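Local coordinates for adenylate kinase (Cryptosporidium parvum Iowa II, PDB 3BE4), which probably transfers a phosphoryl group between ATP and AMP, as adenylate kinases do, and here holds the two-adenosine inhibitor bis(adenosine)-5'-pentaphosphate, at residues Ala32-Thr36 with Gly37-Arg41; Glu67-Leu70 with Gly71-Glu75; Glu171-Lys174 with Val175-Val179. All blocks are in the same frame, centred on the assembly; numbering follows the deposited sequence. Where two conformers were deposited one is given.

How the interactions relate
The three contacts follow one another along the chain and all reach AP5, at different parts of it or with different groups. Interaction 1 runs from strand 32-35, an outermost strand of the five-stranded parallel sheet, into helix 36-45. Interaction 2 is a turn of helix 66-78, with its centre about 11 Å from that of interaction 1, and the two touch through Thr36, Met39 and Leu40 against Val69, Leu72 and Val73. Interaction 3, within helix 170-184, stands apart: its centre is about 19 Å from interaction 1 and about 23 Å from interaction 2. Interactions 1 and 2 pack on one face of the same adenine, interaction 1 also binds its phosphate, and interaction 3 sends an arginine to the phosphate chain.

Interaction 1. Residues Ala32-Thr36 with Gly37-Arg41; sequences AHLST and GDMLR. With AP5 (bis(adenosine)-5'-pentaphosphate), chain C.
Ser35 OG, at the N-cap of helix 36-45, accepts a nearly straight hydrogen bond from Asp38 N (3.0 Å, 168°) and gives a weak one to a water. With OG anti to the backbone N (chi1 160°), the hydroxyl reaches over the start of the helix and lies against the Asp38 carboxylate carbon. Beyond it the carboxylate stands almost perpendicular to the His33 ring, with OD2 4.1 Å from His33 CE1; that ring is held through NE2 by Asp89. Met39 N, bonded to Ser35 O, ties the helix to the strand end; Leu40 N to Thr36 O (2.8 Å) belongs to the helix's own first turn. Chi1 and chi2 of Met39 bring SD to 4.1 Å from Leu34 CB, the chi3 bend directing only CE.

On the ligand side, Thr36 OG1 donates to AP5 N7A of the adenine (2.8 Å). Arg41 NH1 donates to AP5 O1A (2.7 Å), which lies near the guanidinium plane. The same water accepts from Gly37 N (2.8 Å) and donates to AP5 O2A, linking the first turn to the phosphate, while Leu40 CD1 lies over the face of the base, 3.6 Å from N9A. A capped helix that follows an edge strand and contacts base and phosphate together is consistent with the AMP site of adenylate kinases.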
# COMPACT_ATOMS: atom_id res chain seq x y z
N ALA A 32 9.02 2.08 8.60
CA ALA A 32 7.69 2.67 8.88
C ALA A 32 6.79 2.28 7.67
O ALA A 32 7.31 2.39 6.57
CB ALA A 32 7.83 4.17 8.83
N HIS A 33 5.58 1.78 7.90
CA HIS A 33 4.76 1.43 6.78
C HIS A 33 3.81 2.64 6.54
O HIS A 33 2.99 2.97 7.44
CB HIS A 33 3.96 0.25 7.21
CG HIS A 33 2.93 -0.13 6.21
ND1 HIS A 33 1.78 -0.76 6.60
CD2 HIS A 33 2.88 0.01 4.85
CE1 HIS A 33 1.01 -0.97 5.52
NE2 HIS A 33 1.69 -0.57 4.45
N LEU A 34 3.87 3.24 5.35
CA LEU A 34 2.95 4.30 5.03
C LEU A 34 1.98 3.92 3.91
O LEU A 34 2.43 3.89 2.78
CB LEU A 34 3.73 5.53 4.59
CG LEU A 34 4.47 6.46 5.63
CD1 LEU A 34 5.63 5.85 6.14
CD2 LEU A 34 4.98 7.77 4.97
N SER A 35 0.78 3.47 4.28
CA SER A 35 -0.26 3.17 3.34
C SER A 35 -1.09 4.42 3.32
O SER A 35 -1.77 4.65 4.35
CB SER A 35 -1.04 1.95 3.81
OG SER A 35 -2.31 1.86 3.19
N THR A 36 -1.15 5.19 2.17
CA THR A 36 -1.95 6.32 2.22
C THR A 36 -3.49 5.93 2.24
O THR A 36 -4.28 6.74 2.81
CB THR A 36 -1.72 7.15 0.95
OG1 THR A 36 -1.45 6.26 -0.09
CG2 THR A 36 -0.45 8.02 1.15
N GLY A 37 -3.83 4.74 1.85
CA GLY A 37 -5.28 4.30 1.99
C GLY A 37 -5.56 4.09 3.50
O GLY A 37 -6.59 4.59 3.98
N ASP A 38 -4.68 3.42 4.21
CA ASP A 38 -4.99 3.31 5.64
C ASP A 38 -4.95 4.65 6.35
O ASP A 38 -5.76 4.84 7.28
CB ASP A 38 -3.92 2.43 6.34
CG ASP A 38 -3.91 0.94 5.89
OD1 ASP A 38 -4.90 0.35 5.18
OD2 ASP A 38 -2.84 0.24 6.29
N MET A 39 -4.04 5.55 6.01
CA MET A 39 -3.90 6.91 6.52
C MET A 39 -5.16 7.75 6.26
O MET A 39 -5.68 8.46 7.12
CB MET A 39 -2.65 7.63 6.01
CG MET A 39 -1.33 7.01 6.45
SD MET A 39 0.12 7.28 5.29
CE MET A 39 0.20 9.08 5.24
N LEU A 40 -5.69 7.62 5.04
CA LEU A 40 -6.99 8.24 4.76
C LEU A 40 -8.12 7.66 5.55
O LEU A 40 -8.89 8.49 6.06
CB LEU A 40 -7.30 8.13 3.24
CG LEU A 40 -6.42 9.03 2.36
CD1 LEU A 40 -6.61 8.55 0.89
CD2 LEU A 40 -6.79 10.52 2.47
N ARG A 41 -8.27 6.34 5.69
CA ARG A 41 -9.29 5.71 6.49
C ARG A 41 -9.11 6.15 7.95
O ARG A 41 -10.10 6.49 8.62
CB ARG A 41 -9.26 4.20 6.41
CG ARG A 41 -9.92 3.82 5.12
CD ARG A 41 -10.57 2.49 5.01
NE ARG A 41 -9.61 1.93 4.23
CZ ARG A 41 -9.46 1.97 2.90
NH1 ARG A 41 -8.33 1.58 2.75
NH2 ARG A 41 -10.32 2.29 1.80
PA AP5 C . -5.84 1.43 -0.36
O1A AP5 C . -6.30 1.12 1.07
O2A AP5 C . -4.41 1.45 -0.66
O3A AP5 C . -6.59 0.44 -1.37
PB AP5 C . -6.17 -0.12 -2.79
O1B AP5 C . -5.27 0.79 -3.47
O2B AP5 C . -7.46 -0.61 -3.46
O3B AP5 C . -5.27 -1.46 -2.29
PG AP5 C . -5.62 -2.54 -1.21
O1G AP5 C . -6.99 -3.04 -1.49
O2G AP5 C . -5.30 -1.95 0.10
O3G AP5 C . -4.55 -3.60 -1.70
PD AP5 C . -3.21 -4.25 -1.04
O1D AP5 C . -2.94 -3.57 0.23
O2D AP5 C . -2.22 -4.28 -2.14
O3D AP5 C . -3.66 -5.77 -0.84
PE AP5 C . -3.92 -6.54 0.53
O1E AP5 C . -4.93 -5.84 1.27
O2E AP5 C . -2.62 -6.88 1.24
O5F AP5 C . -6.39 2.84 -0.87
C5F AP5 C . -7.76 3.06 -0.51
C4F AP5 C . -8.21 4.22 -1.49
O4F AP5 C . -7.75 5.42 -0.93
C3F AP5 C . -7.73 4.21 -2.89
O3F AP5 C . -8.51 3.37 -3.72
C2F AP5 C . -7.96 5.70 -3.19
O2F AP5 C . -9.40 6.02 -3.25
C1F AP5 C . -7.41 6.38 -1.95
N9A AP5 C . -5.98 6.56 -2.06
C8A AP5 C . -5.04 5.84 -1.27
N7A AP5 C . -3.81 6.22 -1.57
C5A AP5 C . -3.93 7.25 -2.53
C6A AP5 C . -2.97 8.04 -3.14
N6A AP5 C . -1.64 7.92 -3.10
N1A AP5 C . -3.50 8.98 -4.05
C2A AP5 C . -4.81 9.11 -4.16
N3A AP5 C . -5.78 8.37 -3.58
C4A AP5 C . -5.28 7.43 -2.65
O5J AP5 C . -4.42 -7.93 -0.03
C5J AP5 C . -5.78 -8.04 -0.66
C4J AP5 C . -6.26 -9.47 -0.31
O4J AP5 C . -5.45 -10.53 -0.86
C3J AP5 C . -6.42 -9.67 1.20
O3J AP5 C . -7.57 -10.45 1.45
C2J AP5 C . -5.20 -10.51 1.42
O2J AP5 C . -5.38 -11.38 2.53
C1J AP5 C . -5.02 -11.43 0.29
N9B AP5 C . -3.71 -11.84 -0.11
C8B AP5 C . -2.53 -11.11 0.03
N7B AP5 C . -1.54 -11.82 -0.54
C5B AP5 C . -2.06 -13.00 -1.03
C6B AP5 C . -1.55 -14.04 -1.86
N6B AP5 C . -0.26 -14.03 -2.20
N1B AP5 C . -2.39 -15.05 -2.22
C2B AP5 C . -3.75 -14.97 -1.90
N3B AP5 C . -4.32 -13.95 -1.19
C4B AP5 C . -3.50 -12.90 -0.83
O HOH W 1 -2.50 3.12 0.02

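Interaction 2. Residues Glu67-Leu70 with Gly71-Glu75; sequences EIVL and GLVKE. With AP5 (bis(adenosine)-5'-pentaphosphate), chain C.
Val69 and Val73, one helical turn apart, point to the same side of helix 66-78, and Val69 CG1 and Val73 CG2 approach to 4.3 Å. Both residues have CG2 anti to the carbonyl carbon, and Val73 CG2 thereby also rests 3.4 Å from Val69 O, the oxygen that accepts from Val73 N. In the conformer described, Val69 directs both branches at the adenine of AP5: CG1 lies 3.7 Å from N6A and CG2 3.9 Å from N1A. Both methyls lie over the face of the base, near its amino end, in van der Waals contact, and they leave its recognition by hydrogen bonds to other residues.

Leu72 is turned differently. Its CG sits 3.5 Å from Ile68 O, beside the bond from Leu72 N to that carbonyl, and its CD1 branch goes to Leu40 CD2 on helix 36-45. Lys74 tucks CB against Leu70 O, the acceptor of its own N at 2.8 Å, then leads its chain away to a salt bridge with Asp78. Gly71 N bonds to Glu67 O, in a more bent bond than the other three (144°).

The helix thus has a face of Val69, Leu72 and Val73 laid against helix 36-45, where Thr36 meets both valines and Met39 and Leu40 meet Leu72, while Phe91, in the loop following strand 86-89, touches Val69, Leu70 and Val73.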
# COMPACT_ATOMS: atom_id res chain seq x y z
N GLU A 67 -2.52 16.69 -3.80
CA GLU A 67 -2.03 17.59 -2.78
C GLU A 67 -2.41 17.10 -1.37
O GLU A 67 -1.65 17.28 -0.44
CB GLU A 67 -2.49 19.04 -3.11
CG GLU A 67 -3.97 19.39 -3.47
CD GLU A 67 -4.82 18.37 -4.25
OE1 GLU A 67 -4.49 18.04 -5.43
OE2 GLU A 67 -5.81 17.94 -3.60
N ILE A 68 -3.56 16.51 -1.25
CA ILE A 68 -4.01 15.99 0.02
C ILE A 68 -3.05 14.82 0.45
O ILE A 68 -2.58 14.79 1.61
CB ILE A 68 -5.44 15.44 -0.14
CG1 ILE A 68 -6.34 16.69 -0.29
CG2 ILE A 68 -5.89 14.70 1.10
CD1 ILE A 68 -7.81 16.36 -0.69
N VAL A 69 -2.82 13.86 -0.43
CA VAL A 69 -1.99 12.79 -0.03
C VAL A 69 -0.55 13.19 0.11
O VAL A 69 0.17 12.70 1.02
CB VAL A 69 -2.22 11.58 -0.89
CG1 VAL A 69 -1.33 10.55 -0.46
CG2 VAL A 69 -3.72 11.18 -0.80
N LEU A 70 -0.03 14.07 -0.77
CA LEU A 70 1.35 14.54 -0.56
C LEU A 70 1.48 15.25 0.83
O LEU A 70 2.50 15.08 1.50
CB LEU A 70 1.65 15.58 -1.65
CG LEU A 70 2.18 14.84 -2.89
CD1 LEU A 70 2.06 15.73 -4.20
CD2 LEU A 70 3.62 14.34 -2.76
N GLY A 71 0.42 15.93 1.28
CA GLY A 71 0.41 16.62 2.60
C GLY A 71 0.58 15.60 3.70
O GLY A 71 1.34 15.81 4.65
N LEU A 72 -0.16 14.52 3.57
CA LEU A 72 -0.14 13.48 4.65
C LEU A 72 1.20 12.79 4.64
O LEU A 72 1.74 12.50 5.78
CB LEU A 72 -1.21 12.41 4.47
CG LEU A 72 -2.67 12.90 4.55
CD1 LEU A 72 -3.58 11.70 4.17
CD2 LEU A 72 -2.89 13.48 5.92
N VAL A 73 1.79 12.52 3.49
CA VAL A 73 3.11 11.84 3.47
C VAL A 73 4.18 12.82 3.97
O VAL A 73 5.06 12.45 4.75
CB VAL A 73 3.40 11.34 2.10
CG1 VAL A 73 4.86 10.92 1.91
CG2 VAL A 73 2.29 10.18 1.78
N LYS A 74 4.17 14.06 3.48
CA LYS A 74 5.17 15.02 3.92
C LYS A 74 5.12 15.15 5.46
O LYS A 74 6.19 15.29 6.05
CB LYS A 74 4.75 16.39 3.30
CG LYS A 74 5.79 17.52 3.62
CD LYS A 74 5.84 18.65 2.56
CE LYS A 74 7.11 19.50 2.87
NZ LYS A 74 6.91 20.35 4.06
N GLU A 75 3.93 15.15 6.06
CA GLU A 75 3.76 15.32 7.47
C GLU A 75 4.54 14.18 8.14
O GLU A 75 5.33 14.39 9.15
CB GLU A 75 2.29 15.27 7.85
CG GLU A 75 2.08 15.34 9.35
CD GLU A 75 0.62 15.38 9.76
OE1 GLU A 75 -0.20 14.58 9.24
OE2 GLU A 75 0.31 16.16 10.69
PA AP5 C . -5.84 1.43 -0.36
O1A AP5 C . -6.30 1.12 1.07
O2A AP5 C . -4.41 1.45 -0.66
O3A AP5 C . -6.59 0.44 -1.37
PB AP5 C . -6.17 -0.12 -2.79
O1B AP5 C . -5.27 0.79 -3.47
O2B AP5 C . -7.46 -0.61 -3.46
O3B AP5 C . -5.27 -1.46 -2.29
PG AP5 C . -5.62 -2.54 -1.21
O1G AP5 C . -6.99 -3.04 -1.49
O2G AP5 C . -5.30 -1.95 0.10
O3G AP5 C . -4.55 -3.60 -1.70
PD AP5 C . -3.21 -4.25 -1.04
O1D AP5 C . -2.94 -3.57 0.23
O2D AP5 C . -2.22 -4.28 -2.14
O3D AP5 C . -3.66 -5.77 -0.84
PE AP5 C . -3.92 -6.54 0.53
O1E AP5 C . -4.93 -5.84 1.27
O2E AP5 C . -2.62 -6.88 1.24
O5F AP5 C . -6.39 2.84 -0.87
C5F AP5 C . -7.76 3.06 -0.51
C4F AP5 C . -8.21 4.22 -1.49
O4F AP5 C . -7.75 5.42 -0.93
C3F AP5 C . -7.73 4.21 -2.89
O3F AP5 C . -8.51 3.37 -3.72
C2F AP5 C . -7.96 5.70 -3.19
O2F AP5 C . -9.40 6.02 -3.25
C1F AP5 C . -7.41 6.38 -1.95
N9A AP5 C . -5.98 6.56 -2.06
C8A AP5 C . -5.04 5.84 -1.27
N7A AP5 C . -3.81 6.22 -1.57
C5A AP5 C . -3.93 7.25 -2.53
C6A AP5 C . -2.97 8.04 -3.14
N6A AP5 C . -1.64 7.92 -3.10
N1A AP5 C . -3.50 8.98 -4.05
C2A AP5 C . -4.81 9.11 -4.16
N3A AP5 C . -5.78 8.37 -3.58
C4A AP5 C . -5.28 7.43 -2.65
O5J AP5 C . -4.42 -7.93 -0.03
C5J AP5 C . -5.78 -8.04 -0.66
C4J AP5 C . -6.26 -9.47 -0.31
O4J AP5 C . -5.45 -10.53 -0.86
C3J AP5 C . -6.42 -9.67 1.20
O3J AP5 C . -7.57 -10.45 1.45
C2J AP5 C . -5.20 -10.51 1.42
O2J AP5 C . -5.38 -11.38 2.53
C1J AP5 C . -5.02 -11.43 0.29
N9B AP5 C . -3.71 -11.84 -0.11
C8B AP5 C . -2.53 -11.11 0.03
N7B AP5 C . -1.54 -11.82 -0.54
C5B AP5 C . -2.06 -13.00 -1.03
C6B AP5 C . -1.55 -14.04 -1.86
N6B AP5 C . -0.26 -14.03 -2.20
N1B AP5 C . -2.39 -15.05 -2.22
C2B AP5 C . -3.75 -14.97 -1.90
N3B AP5 C . -4.32 -13.95 -1.19
C4B AP5 C . -3.50 -12.90 -0.83

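Interaction 3. Residues Glu171-Lys174 with Val175-Val179; sequences EAVK and VRLDV. With AP5 (bis(adenosine)-5'-pentaphosphate), chain C.
Arg176 leaves its helix with CG beside the backbone N and anti to the carbonyl carbon (chi1 -76°), then bends at chi2 (146°) and chi3 (76°), a path that brings CD to 3.2 Å from Ala172 O, runs the aliphatic part along the preceding turn and carries the guanidinium out to the ligand. On the way NH1 passes 3.7 Å from Val173 CG2, the two side chains meeting at a slant. The other edge of the guanidinium is given to AP5: NE (2.8 Å) and NH2 (2.6 Å) both donate to O2B, which lies in the guanidinium plane. Because two N-H groups converge on a single oxygen, both bonds are clearly bent. NH1 forms a salt bridge with Asp168, so the group is held at both ends and its rotation is probably restricted. Arg132 and Arg165 come close to NH2, a gathering of positive charge around the phosphates.

Helix 170-184 belongs to the P-loop NTPase fold of adenylate kinases. Arg176 and Leu177 touch Pro14, in the loop after strand 7-12, and Val173 packs on Ile126 and Ile129 of helix 122-130.

Within the turn, Val173 and Leu177 lie side by side and point the same way, CG1 of the valine 4.1 Å from CD1 of the leucine. On the outer side Glu171 bends at CG, and in the conformer described its OE2 rests 3.6 Å from Val175 CG2. The backbone bonds from Val175 N to Glu171 O, Arg176 N to Ala172 O, Leu177 N to Val173 O and Asp178 N to Lys174 O run from 2.8 to 3.0 Å. Asp178 places CB over Lys174 O while its carboxylate turns off to Lys182, with which OD1 forms a salt bridge.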
# COMPACT_ATOMS: atom_id res chain seq x y z
N GLU A 171 -18.61 -1.88 -8.36
CA GLU A 171 -18.32 -0.73 -9.24
C GLU A 171 -17.02 -0.04 -8.84
O GLU A 171 -16.18 0.33 -9.69
CB GLU A 171 -19.43 0.30 -9.19
CG GLU A 171 -19.27 1.43 -10.20
CD GLU A 171 -18.87 0.95 -11.64
OE1 GLU A 171 -19.65 0.20 -12.36
OE2 GLU A 171 -17.72 1.30 -12.01
N ALA A 172 -16.80 0.15 -7.50
CA ALA A 172 -15.50 0.74 -7.10
C ALA A 172 -14.27 -0.12 -7.46
O ALA A 172 -13.18 0.40 -7.70
CB ALA A 172 -15.51 0.91 -5.51
N VAL A 173 -14.42 -1.45 -7.39
CA VAL A 173 -13.27 -2.33 -7.84
C VAL A 173 -12.93 -2.06 -9.26
O VAL A 173 -11.78 -1.92 -9.62
CB VAL A 173 -13.53 -3.80 -7.60
CG1 VAL A 173 -12.52 -4.67 -8.25
CG2 VAL A 173 -13.60 -4.05 -6.07
N LYS A 174 -13.99 -1.92 -10.07
CA LYS A 174 -13.74 -1.53 -11.52
C LYS A 174 -13.06 -0.19 -11.66
O LYS A 174 -12.09 -0.11 -12.43
CB LYS A 174 -15.11 -1.54 -12.23
CG LYS A 174 -14.96 -1.44 -13.80
CD LYS A 174 -16.36 -1.35 -14.45
CE LYS A 174 -16.28 -1.23 -15.96
NZ LYS A 174 -17.71 -1.00 -16.51
N VAL A 175 -13.51 0.81 -10.95
CA VAL A 175 -12.83 2.16 -10.91
C VAL A 175 -11.38 2.03 -10.49
O VAL A 175 -10.49 2.50 -11.17
CB VAL A 175 -13.59 3.15 -10.12
CG1 VAL A 175 -12.91 4.47 -10.17
CG2 VAL A 175 -14.97 3.25 -10.78
N ARG A 176 -11.15 1.32 -9.34
CA ARG A 176 -9.83 1.19 -8.83
C ARG A 176 -8.86 0.59 -9.83
O ARG A 176 -7.72 1.08 -10.01
CB ARG A 176 -9.79 0.30 -7.51
CG ARG A 176 -10.32 1.10 -6.31
CD ARG A 176 -11.08 0.23 -5.31
NE ARG A 176 -10.06 -0.54 -4.56
CZ ARG A 176 -10.43 -1.55 -3.76
NH1 ARG A 176 -11.72 -1.97 -3.67
NH2 ARG A 176 -9.47 -2.27 -3.09
N LEU A 177 -9.29 -0.50 -10.50
CA LEU A 177 -8.46 -1.10 -11.53
C LEU A 177 -8.26 -0.11 -12.72
O LEU A 177 -7.13 -0.00 -13.23
CB LEU A 177 -9.07 -2.39 -11.97
CG LEU A 177 -8.75 -3.49 -10.90
CD1 LEU A 177 -9.64 -4.71 -11.22
CD2 LEU A 177 -7.33 -3.84 -10.95
N ASP A 178 -9.32 0.54 -13.14
CA ASP A 178 -9.19 1.40 -14.34
C ASP A 178 -8.20 2.54 -14.08
O ASP A 178 -7.26 2.84 -14.90
CB ASP A 178 -10.55 1.98 -14.64
CG ASP A 178 -10.58 2.67 -16.00
OD1 ASP A 178 -10.07 2.07 -16.94
OD2 ASP A 178 -11.04 3.85 -16.09
N VAL A 179 -8.38 3.23 -12.94
CA VAL A 179 -7.47 4.39 -12.64
C VAL A 179 -6.04 3.88 -12.37
O VAL A 179 -5.03 4.56 -12.69
CB VAL A 179 -8.00 5.31 -11.53
CG1 VAL A 179 -9.47 5.79 -11.89
CG2 VAL A 179 -8.18 4.53 -10.22
PA AP5 C . -5.84 1.43 -0.36
O1A AP5 C . -6.30 1.12 1.07
O2A AP5 C . -4.41 1.45 -0.66
O3A AP5 C . -6.59 0.44 -1.37
PB AP5 C . -6.17 -0.12 -2.79
O1B AP5 C . -5.27 0.79 -3.47
O2B AP5 C . -7.46 -0.61 -3.46
O3B AP5 C . -5.27 -1.46 -2.29
PG AP5 C . -5.62 -2.54 -1.21
O1G AP5 C . -6.99 -3.04 -1.49
O2G AP5 C . -5.30 -1.95 0.10
O3G AP5 C . -4.55 -3.60 -1.70
PD AP5 C . -3.21 -4.25 -1.04
O1D AP5 C . -2.94 -3.57 0.23
O2D AP5 C . -2.22 -4.28 -2.14
O3D AP5 C . -3.66 -5.77 -0.84
PE AP5 C . -3.92 -6.54 0.53
O1E AP5 C . -4.93 -5.84 1.27
O2E AP5 C . -2.62 -6.88 1.24
O5F AP5 C . -6.39 2.84 -0.87
C5F AP5 C . -7.76 3.06 -0.51
C4F AP5 C . -8.21 4.22 -1.49
O4F AP5 C . -7.75 5.42 -0.93
C3F AP5 C . -7.73 4.21 -2.89
O3F AP5 C . -8.51 3.37 -3.72
C2F AP5 C . -7.96 5.70 -3.19
O2F AP5 C . -9.40 6.02 -3.25
C1F AP5 C . -7.41 6.38 -1.95
N9A AP5 C . -5.98 6.56 -2.06
C8A AP5 C . -5.04 5.84 -1.27
N7A AP5 C . -3.81 6.22 -1.57
C5A AP5 C . -3.93 7.25 -2.53
C6A AP5 C . -2.97 8.04 -3.14
N6A AP5 C . -1.64 7.92 -3.10
N1A AP5 C . -3.50 8.98 -4.05
C2A AP5 C . -4.81 9.11 -4.16
N3A AP5 C . -5.78 8.37 -3.58
C4A AP5 C . -5.28 7.43 -2.65
O5J AP5 C . -4.42 -7.93 -0.03
C5J AP5 C . -5.78 -8.04 -0.66
C4J AP5 C . -6.26 -9.47 -0.31
O4J AP5 C . -5.45 -10.53 -0.86
C3J AP5 C . -6.42 -9.67 1.20
O3J AP5 C . -7.57 -10.45 1.45
C2J AP5 C . -5.20 -10.51 1.42
O2J AP5 C . -5.38 -11.38 2.53
C1J AP5 C . -5.02 -11.43 0.29
N9B AP5 C . -3.71 -11.84 -0.11
C8B AP5 C . -2.53 -11.11 0.03
N7B AP5 C . -1.54 -11.82 -0.54
C5B AP5 C . -2.06 -13.00 -1.03
C6B AP5 C . -1.55 -14.04 -1.86
N6B AP5 C . -0.26 -14.03 -2.20
N1B AP5 C . -2.39 -15.05 -2.22
C2B AP5 C . -3.75 -14.97 -1.90
N3B AP5 C . -4.32 -13.95 -1.19
C4B AP5 C . -3.50 -12.90 -0.83